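Local coordinates for protein methylenetetrahydrofolate--tRNA-(uracil-5-)-methyltransferase TrmFO (Thermus thermophilus, PDB 3G5S) that probably catalyses the folate- and FAD-dependent methylation of uridine 54 in tRNA to 5-methyluridine, drawing the methyl group from methylenetetrahydrofolate, at residues A69-A74 / G420-S425; L203-R208 / V226-R231; P370-M374 / A395-P401. All coordinates share one frame; numbering follows the deposited sequence. Where two conformers were deposited one is given.

Contact 1 of 3, residues A69-A74 / G420-S425; sequences AEMRRA and GLEAFS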
loop_
_atom_site.group_PDB
_atom_site.type_symbol
_atom_site.label_atom_id
_atom_site.label_comp_id
_atom_site.label_asym_id
_atom_site.label_seq_id
_atom_site.Cartn_x
_atom_site.Cartn_y
_atom_site.Cartn_z
ATOM N N ALA A 69 -2.883 -6.116 15.230
ATOM C CA ALA A 69 -3.535 -5.914 16.518
ATOM C C ALA A 69 -4.802 -5.071 16.387
ATOM O O ALA A 69 -5.821 -5.366 17.020
ATOM C CB ALA A 69 -2.567 -5.289 17.522
ATOM N N GLU A 70 -4.739 -4.024 15.571
ATOM C CA GLU A 70 -5.914 -3.198 15.327
ATOM C C GLU A 70 -7.028 -4.030 14.722
ATOM O O GLU A 70 -8.182 -3.925 15.120
ATOM C CB GLU A 70 -5.565 -2.037 14.385
ATOM C CG GLU A 70 -4.660 -0.996 15.016
ATOM C CD GLU A 70 -4.174 0.087 14.059
ATOM O OE1 GLU A 70 -4.475 0.055 12.833
ATOM O OE2 GLU A 70 -3.455 0.987 14.562
HETATM N N MSE A 71 -6.687 -4.847 13.735
HETATM C CA MSE A 71 -7.702 -5.644 13.063
HETATM C C MSE A 71 -8.318 -6.705 13.987
HETATM O O MSE A 71 -9.506 -6.993 13.872
HETATM C CB MSE A 71 -7.156 -6.215 11.757
HETATM C CG MSE A 71 -7.027 -5.146 10.668
HETATM SE SE MSE A 71 -8.746 -4.289 10.242
HETATM C CE MSE A 71 -8.566 -2.728 11.388
ATOM N N ARG A 72 -7.540 -7.266 14.918
ATOM C CA ARG A 72 -8.143 -8.134 15.925
ATOM C C ARG A 72 -9.147 -7.363 16.766
ATOM O O ARG A 72 -10.238 -7.855 17.047
ATOM C CB ARG A 72 -7.092 -8.746 16.845
ATOM C CG ARG A 72 -6.218 -9.790 16.195
ATOM C CD ARG A 72 -5.465 -10.607 17.250
ATOM N NE ARG A 72 -4.563 -11.560 16.622
ATOM C CZ ARG A 72 -3.294 -11.312 16.320
ATOM N NH1 ARG A 72 -2.741 -10.143 16.636
ATOM N NH2 ARG A 72 -2.578 -12.242 15.707
ATOM N N ARG A 73 -8.771 -6.165 17.198
ATOM C CA ARG A 73 -9.665 -5.366 18.021
ATOM C C ARG A 73 -10.948 -5.060 17.258
ATOM O O ARG A 73 -12.017 -4.976 17.857
ATOM C CB ARG A 73 -8.984 -4.072 18.471
ATOM C CG ARG A 73 -7.731 -4.252 19.325
ATOM C CD ARG A 73 -8.038 -4.487 20.787
ATOM N NE ARG A 73 -6.831 -4.664 21.603
ATOM C CZ ARG A 73 -6.310 -3.732 22.399
ATOM N NH1 ARG A 73 -6.876 -2.536 22.486
ATOM N NH2 ARG A 73 -5.223 -3.994 23.116
ATOM N N ALA A 74 -10.836 -4.893 15.939
ATOM C CA ALA A 74 -11.992 -4.603 15.101
ATOM C C ALA A 74 -12.874 -5.825 14.841
ATOM O O ALA A 74 -13.977 -5.681 14.332
ATOM C CB ALA A 74 -11.539 -3.995 13.776
ATOM N N GLY A 420 -0.826 3.851 19.156
ATOM C CA GLY A 420 -1.704 3.625 18.022
ATOM C C GLY A 420 -2.824 2.659 18.337
ATOM O O GLY A 420 -3.977 2.872 17.942
ATOM N N LEU A 421 -2.494 1.582 19.040
ATOM C CA LEU A 421 -3.497 0.584 19.362
ATOM C C LEU A 421 -4.546 1.184 20.289
ATOM O O LEU A 421 -5.745 0.947 20.115
ATOM C CB LEU A 421 -2.845 -0.650 19.976
ATOM C CG LEU A 421 -3.760 -1.848 20.226
ATOM C CD1 LEU A 421 -4.487 -2.266 18.945
ATOM C CD2 LEU A 421 -2.948 -3.000 20.793
ATOM N N GLU A 422 -4.100 1.979 21.259
ATOM C CA GLU A 422 -5.021 2.656 22.158
ATOM C C GLU A 422 -5.928 3.623 21.402
ATOM O O GLU A 422 -7.132 3.682 21.652
ATOM C CB GLU A 422 -4.260 3.404 23.261
ATOM C CG GLU A 422 -5.174 4.201 24.190
ATOM C CD GLU A 422 -4.429 5.069 25.195
ATOM O OE1 GLU A 422 -3.218 4.857 25.405
ATOM O OE2 GLU A 422 -5.066 5.962 25.789
ATOM N N ALA A 423 -5.345 4.391 20.486
ATOM C CA ALA A 423 -6.118 5.342 19.694
ATOM C C ALA A 423 -7.159 4.616 18.847
ATOM O O ALA A 423 -8.301 5.062 18.738
ATOM C CB ALA A 423 -5.208 6.170 18.802
ATOM N N PHE A 424 -6.765 3.495 18.253
ATOM C CA PHE A 424 -7.685 2.737 17.425
ATOM C C PHE A 424 -8.838 2.179 18.251
ATOM O O PHE A 424 -9.998 2.220 17.834
ATOM C CB PHE A 424 -6.951 1.610 16.714
ATOM C CG PHE A 424 -7.793 0.924 15.684
ATOM C CD1 PHE A 424 -8.005 1.513 14.449
ATOM C CD2 PHE A 424 -8.400 -0.286 15.956
ATOM C CE1 PHE A 424 -8.796 0.900 13.498
ATOM C CE2 PHE A 424 -9.195 -0.904 15.006
ATOM C CZ PHE A 424 -9.389 -0.306 13.777
ATOM N N SER A 425 -8.512 1.636 19.417
ATOM C CA SER A 425 -9.529 1.071 20.293
ATOM C C SER A 425 -10.521 2.128 20.765
ATOM O O SER A 425 -11.721 1.875 20.828
ATOM C CB SER A 425 -8.878 0.378 21.487
ATOM O OG SER A 425 -8.192 -0.788 21.075
#
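Phe424 lies against the side of helix 63-74, one face of its ring under the aliphatic part of Glu70. CB of Glu70 sits 3.9 Å from the centroid of the Phe424 ring and 17° off its normal, a CH-pi contact. The Glu70 chain runs extended beyond CG, and its carboxylate ends nearly parallel to the ring, the two planes 10° apart. CG of Phe424 is anti to the backbone N (chi1 -171°), which sends the ring across the gap between the helices. Its far rim meets the methyl of selenomethionine Met71, CE to CZ of Phe424 being 3.5 Å, while CB of Ala74 touches the ring edge. Replacing Phe424 by an alanine is likely to strip the Glu70 methylenes of the ring they lie on, cost the Met71 methyl one of its apolar neighbours and open a gap between the helices.

On the exposed flank the Arg73 chain bends at chi2, turning the guanidinium so that CD2 of Leu421 rests over one face, 3.4 Å from NH2 of Arg73. In the conformer described, NH1 of Arg73 lies 2.6 Å from OG of Ser425, a short, bent bond that is doubtful because Ser425 has a second conformer. The other Leu421 methyl, CD1, packs on CB of Ala69 at 3.9 Å.

The segment axes approach to 9.8 Å and run nearly parallel, so the C-terminal helix 409-429 lies alongside helix 63-74. Both Glu70 carboxylate oxygens accept backbone amides at the start of helix 374-384, while Met71 and Ala74 also reach Phe351 on helix 343-361.

Contact 2 of 3, residues L203-R208 / V226-R231; sequences LLEAQR and VEELAR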
loop_
_atom_site.group_PDB
_atom_site.type_symbol
_atom_site.label_atom_id
_atom_site.label_comp_id
_atom_site.label_asym_id
_atom_site.label_seq_id
_atom_site.Cartn_x
_atom_site.Cartn_y
_atom_site.Cartn_z
ATOM N N LEU A 203 25.232 -1.467 -8.591
ATOM C CA LEU A 203 23.959 -1.748 -9.251
ATOM C C LEU A 203 24.074 -2.912 -10.228
ATOM O O LEU A 203 23.141 -3.700 -10.378
ATOM C CB LEU A 203 23.452 -0.513 -9.993
ATOM C CG LEU A 203 22.712 0.529 -9.159
ATOM C CD1 LEU A 203 22.459 1.773 -9.995
ATOM C CD2 LEU A 203 21.399 -0.038 -8.620
ATOM N N LEU A 204 25.212 -3.010 -10.904
ATOM C CA LEU A 204 25.400 -4.056 -11.904
ATOM C C LEU A 204 25.241 -5.448 -11.297
ATOM O O LEU A 204 24.693 -6.350 -11.929
ATOM C CB LEU A 204 26.770 -3.930 -12.579
ATOM C CG LEU A 204 27.007 -2.684 -13.434
ATOM C CD1 LEU A 204 28.420 -2.694 -14.007
ATOM C CD2 LEU A 204 25.978 -2.586 -14.545
ATOM N N GLU A 205 25.701 -5.608 -10.060
ATOM C CA GLU A 205 25.788 -6.928 -9.446
ATOM C C GLU A 205 24.692 -7.236 -8.427
ATOM O O GLU A 205 24.540 -8.381 -8.000
ATOM C CB GLU A 205 27.155 -7.101 -8.784
ATOM C CG GLU A 205 28.328 -7.028 -9.748
ATOM C CD GLU A 205 29.666 -7.116 -9.040
ATOM O OE1 GLU A 205 29.702 -6.924 -7.805
ATOM O OE2 GLU A 205 30.683 -7.373 -9.717
ATOM N N ALA A 206 23.939 -6.218 -8.031
ATOM C CA ALA A 206 22.940 -6.375 -6.979
ATOM C C ALA A 206 21.889 -7.435 -7.312
ATOM O O ALA A 206 21.457 -7.555 -8.458
ATOM C CB ALA A 206 22.277 -5.046 -6.690
ATOM N N GLN A 207 21.473 -8.193 -6.301
ATOM C CA GLN A 207 20.462 -9.230 -6.490
ATOM C C GLN A 207 19.078 -8.629 -6.719
ATOM O O GLN A 207 18.654 -7.712 -6.011
ATOM C CB GLN A 207 20.435 -10.188 -5.294
ATOM C CG GLN A 207 21.663 -11.076 -5.183
ATOM C CD GLN A 207 21.443 -12.263 -4.265
ATOM O OE1 GLN A 207 20.554 -12.249 -3.412
ATOM N NE2 GLN A 207 22.252 -13.302 -4.438
ATOM N N ARG A 208 18.372 -9.151 -7.716
ATOM C CA ARG A 208 17.053 -8.634 -8.057
ATOM C C ARG A 208 16.006 -9.737 -8.119
ATOM O O ARG A 208 16.329 -10.904 -8.348
ATOM C CB ARG A 208 17.107 -7.887 -9.390
ATOM C CG ARG A 208 17.543 -8.749 -10.560
ATOM C CD ARG A 208 18.386 -7.947 -11.534
ATOM N NE ARG A 208 19.597 -7.442 -10.893
ATOM C CZ ARG A 208 20.380 -6.499 -11.409
ATOM N NH1 ARG A 208 20.077 -5.953 -12.578
ATOM N NH2 ARG A 208 21.461 -6.097 -10.754
ATOM N N VAL A 226 16.099 0.911 -12.506
ATOM C CA VAL A 226 17.403 1.576 -12.467
ATOM C C VAL A 226 18.565 0.607 -12.585
ATOM O O VAL A 226 19.596 0.942 -13.165
ATOM C CB VAL A 226 17.613 2.444 -11.204
ATOM C CG1 VAL A 226 16.785 3.696 -11.281
ATOM C CG2 VAL A 226 17.306 1.659 -9.934
ATOM N N GLU A 227 18.411 -0.589 -12.031
ATOM C CA GLU A 227 19.475 -1.578 -12.108
ATOM C C GLU A 227 19.672 -2.043 -13.551
ATOM O O GLU A 227 20.774 -2.416 -13.944
ATOM C CB GLU A 227 19.212 -2.759 -11.163
ATOM C CG GLU A 227 17.963 -3.573 -11.471
ATOM C CD GLU A 227 16.711 -3.054 -10.778
ATOM O OE1 GLU A 227 16.690 -1.883 -10.336
ATOM O OE2 GLU A 227 15.738 -3.829 -10.673
ATOM N N GLU A 228 18.605 -2.012 -14.340
ATOM C CA GLU A 228 18.708 -2.343 -15.757
ATOM C C GLU A 228 19.295 -1.179 -16.558
ATOM O O GLU A 228 20.076 -1.395 -17.482
ATOM C CB GLU A 228 17.353 -2.781 -16.316
ATOM C CG GLU A 228 17.400 -3.326 -17.739
ATOM C CD GLU A 228 18.321 -4.532 -17.901
ATOM O OE1 GLU A 228 18.550 -5.256 -16.908
ATOM O OE2 GLU A 228 18.813 -4.756 -19.026
ATOM N N LEU A 229 18.931 0.054 -16.211
ATOM C CA LEU A 229 19.585 1.216 -16.812
ATOM C C LEU A 229 21.097 1.140 -16.606
ATOM O O LEU A 229 21.872 1.414 -17.521
ATOM C CB LEU A 229 19.040 2.523 -16.237
ATOM C CG LEU A 229 17.606 2.911 -16.607
ATOM C CD1 LEU A 229 17.187 4.169 -15.863
ATOM C CD2 LEU A 229 17.456 3.100 -18.116
ATOM N N ALA A 230 21.516 0.758 -15.406
ATOM C CA ALA A 230 22.934 0.606 -15.121
ATOM C C ALA A 230 23.583 -0.387 -16.077
ATOM O O ALA A 230 24.676 -0.140 -16.596
ATOM C CB ALA A 230 23.139 0.163 -13.687
ATOM N N ARG A 231 22.912 -1.511 -16.310
ATOM C CA ARG A 231 23.464 -2.551 -17.172
ATOM C C ARG A 231 23.536 -2.108 -18.628
ATOM O O ARG A 231 24.336 -2.629 -19.395
ATOM C CB ARG A 231 22.674 -3.857 -17.030
ATOM C CG ARG A 231 22.953 -4.586 -15.722
ATOM C CD ARG A 231 22.368 -5.993 -15.694
ATOM N NE ARG A 231 22.671 -6.667 -14.432
ATOM C CZ ARG A 231 22.156 -7.833 -14.055
ATOM N NH1 ARG A 231 21.302 -8.472 -14.843
ATOM N NH2 ARG A 231 22.494 -8.362 -12.885
HETATM O O HOH W 1 18.099 -6.309 -14.463
#
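Arg208 and Arg231 meet from opposite directions and stack their guanidinium groups face to face, centres 3.5 Å apart and planes at 18°. The closeness of the two cations is probably eased by the carbonyl oxygens that take several of their N-H groups. Arg231, extended from CG to NE, grips O of Leu204 side-on, NE at 3.2 Å and NH2 at 3.1 Å, with that oxygen in the guanidinium plane. Arg208 uses NE and NH2 in the same way on O of Ala206, NH2 lying 2.7 Å from it, and NH2 also reaches O of Leu203. Both arginines thus bind carbonyls at the C-terminal end of helix 193-205, where the helix dipole would probably favour their charge. CG of Glu227 covers the other face of Arg208, 3.4 Å from its NH1, while the Glu227 carboxylate is bonded to Thr279 and Gly280.

The packed apolar side lies beneath: CB of Ala230 fits against CB of Leu203 at 3.8 Å, and CD2 of Leu204 leans on the same methyl. On the solvent side the contact is looser, bridged by a water that accepts from NH1 of Arg208 at 2.8 Å and donates to OE1 of Glu228.

Contact 3 of 3, residues P370-M374 / A395-P401; sequences PEESM and ANWGLVP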
loop_
_atom_site.group_PDB
_atom_site.type_symbol
_atom_site.label_atom_id
_atom_site.label_comp_id
_atom_site.label_asym_id
_atom_site.label_seq_id
_atom_site.Cartn_x
_atom_site.Cartn_y
_atom_site.Cartn_z
ATOM N N PRO A 370 -8.095 7.333 13.478
ATOM C CA PRO A 370 -7.201 8.475 13.696
ATOM C C PRO A 370 -5.794 8.261 13.138
ATOM O O PRO A 370 -5.374 7.124 12.917
ATOM C CB PRO A 370 -7.146 8.586 15.218
ATOM C CG PRO A 370 -7.463 7.224 15.709
ATOM C CD PRO A 370 -8.414 6.621 14.726
ATOM N N GLU A 371 -5.075 9.362 12.940
ATOM C CA GLU A 371 -3.732 9.359 12.360
ATOM C C GLU A 371 -2.722 8.508 13.137
ATOM O O GLU A 371 -1.749 8.020 12.559
ATOM C CB GLU A 371 -3.207 10.802 12.240
ATOM C CG GLU A 371 -3.141 11.546 13.575
ATOM C CD GLU A 371 -2.448 12.900 13.483
ATOM O OE1 GLU A 371 -2.029 13.284 12.373
ATOM O OE2 GLU A 371 -2.321 13.575 14.527
ATOM N N GLU A 372 -2.941 8.347 14.441
ATOM C CA GLU A 372 -2.030 7.562 15.278
ATOM C C GLU A 372 -2.161 6.068 15.042
ATOM O O GLU A 372 -1.243 5.314 15.358
ATOM C CB GLU A 372 -2.254 7.843 16.765
ATOM C CG GLU A 372 -1.872 9.236 17.202
ATOM C CD GLU A 372 -2.844 10.300 16.733
ATOM O OE1 GLU A 372 -3.996 9.958 16.374
ATOM O OE2 GLU A 372 -2.448 11.490 16.742
ATOM N N SER A 373 -3.313 5.634 14.538
ATOM C CA SER A 373 -3.500 4.223 14.248
ATOM C C SER A 373 -2.873 3.909 12.904
ATOM O O SER A 373 -2.753 4.783 12.039
ATOM C CB SER A 373 -4.977 3.831 14.269
ATOM O OG SER A 373 -5.694 4.353 13.174
HETATM N N MSE A 374 -2.474 2.661 12.723
HETATM C CA MSE A 374 -1.864 2.286 11.455
HETATM C C MSE A 374 -2.894 2.322 10.320
HETATM O O MSE A 374 -2.602 2.816 9.229
HETATM C CB MSE A 374 -1.188 0.922 11.548
HETATM C CG MSE A 374 -0.370 0.540 10.322
HETATM SE SE MSE A 374 1.007 1.849 9.848
HETATM C CE MSE A 374 1.982 1.878 11.521
ATOM N N ALA A 395 1.828 -0.784 5.003
ATOM C CA ALA A 395 1.956 -0.279 6.369
ATOM C C ALA A 395 3.421 -0.067 6.747
ATOM O O ALA A 395 4.254 -0.942 6.533
ATOM C CB ALA A 395 1.316 -1.245 7.336
ATOM N N ASN A 396 3.710 1.088 7.330
ATOM C CA ASN A 396 5.055 1.413 7.787
ATOM C C ASN A 396 4.966 2.547 8.802
ATOM O O ASN A 396 3.962 3.264 8.858
ATOM C CB ASN A 396 5.974 1.786 6.615
ATOM C CG ASN A 396 5.559 3.073 5.941
ATOM O OD1 ASN A 396 4.776 3.065 4.975
ATOM N ND2 ASN A 396 6.044 4.189 6.452
ATOM N N TRP A 397 6.018 2.712 9.595
ATOM C CA TRP A 397 5.999 3.693 10.668
ATOM C C TRP A 397 6.018 5.147 10.207
ATOM O O TRP A 397 5.719 6.034 10.991
ATOM C CB TRP A 397 7.131 3.434 11.660
ATOM C CG TRP A 397 6.971 2.171 12.440
ATOM C CD1 TRP A 397 7.837 1.118 12.474
ATOM C CD2 TRP A 397 5.901 1.841 13.342
ATOM N NE1 TRP A 397 7.374 0.150 13.333
ATOM C CE2 TRP A 397 6.189 0.569 13.878
ATOM C CE3 TRP A 397 4.728 2.493 13.739
ATOM C CZ2 TRP A 397 5.342 -0.062 14.798
ATOM C CZ3 TRP A 397 3.889 1.865 14.653
ATOM C CH2 TRP A 397 4.200 0.603 15.171
ATOM N N GLY A 398 6.360 5.405 8.947
ATOM C CA GLY A 398 6.299 6.763 8.435
ATOM C C GLY A 398 4.892 7.336 8.324
ATOM O O GLY A 398 4.728 8.551 8.207
ATOM N N LEU A 399 3.882 6.468 8.380
ATOM C CA LEU A 399 2.490 6.868 8.173
ATOM C C LEU A 399 1.850 7.522 9.390
ATOM O O LEU A 399 0.815 8.165 9.263
ATOM C CB LEU A 399 1.654 5.652 7.788
ATOM C CG LEU A 399 2.020 5.002 6.461
ATOM C CD1 LEU A 399 1.242 3.722 6.282
ATOM C CD2 LEU A 399 1.798 5.938 5.280
ATOM N N VAL A 400 2.432 7.322 10.570
ATOM C CA VAL A 400 1.865 7.851 11.812
ATOM C C VAL A 400 2.779 8.940 12.370
ATOM O O VAL A 400 3.932 9.054 11.959
ATOM C CB VAL A 400 1.641 6.737 12.865
ATOM C CG1 VAL A 400 0.687 5.670 12.326
ATOM C CG2 VAL A 400 2.968 6.125 13.304
ATOM N N PRO A 401 2.274 9.760 13.303
ATOM C CA PRO A 401 3.131 10.821 13.833
ATOM C C PRO A 401 4.327 10.244 14.566
ATOM O O PRO A 401 4.292 9.115 15.056
ATOM C CB PRO A 401 2.213 11.554 14.817
ATOM C CG PRO A 401 0.838 11.257 14.330
ATOM C CD PRO A 401 0.904 9.852 13.834
HETATM O O HOH W 2 -1.340 9.496 10.207
#
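With CG anti to the backbone N (chi1 -172°) and further bends at chi2 and chi3, the selenomethionine side chain of Met374 curls into the loop 395-401. Its SE lies 3.4 Å from O of Asn396 and packs on CD1 of Leu399, while CG rests on CB of Ala395 at 3.9 Å. The side chains of Met374 and Trp397 cross at about a right angle, bringing CE of Met374 within 3.6 Å of CE3 of Trp397; CE also approaches CG1 of Val400.

Segment 370-374 forms a type I turn from Pro370 to Ser373 that leads into helix 374-384. Ser373 is its N-cap: OG accepts from the amide of Gly376 and donates to O of Pro370 at 2.8 Å, and the Ser373 amide binds the same carbonyl, tying the turn to the helix start. Leu399 lies on Leu378 and Tyr381 of this helix.

At the outer end O of Glu371 meets CG1 of Val400 at 3.4 Å and CD of Pro401 at 3.5 Å. The extended Glu371 side chain crosses the proline ring obliquely, its CD 3.8 Å from CG of Pro401. A water within hydrogen-bonding distance of O of Glu371 and O of Leu399 lies between the two backbones.

Overall arrangement
Contacts 1 and 3 form one continuous patch, their centres 12 Å apart and on the same side of the chain's centre. The bridge between them is a hydrogen bond, OE2 of Glu70 lying 2.7 Å from N of Met374, and CD1 of Phe424 packs on CB of Ser373 at 3.8 Å, so the 69-74/420-425 helix pair abuts the turn of contact 3. Contact 2 stands apart, its centre 41 Å from that of contact 1 and 32 Å from that of contact 3. The ligands divide similarly: bound FAD is about 10 Å from the side chain of Ala395 and about 13 Å from that of Met71, whereas glutathione is about 7 Å from that of Val226 in contact 2.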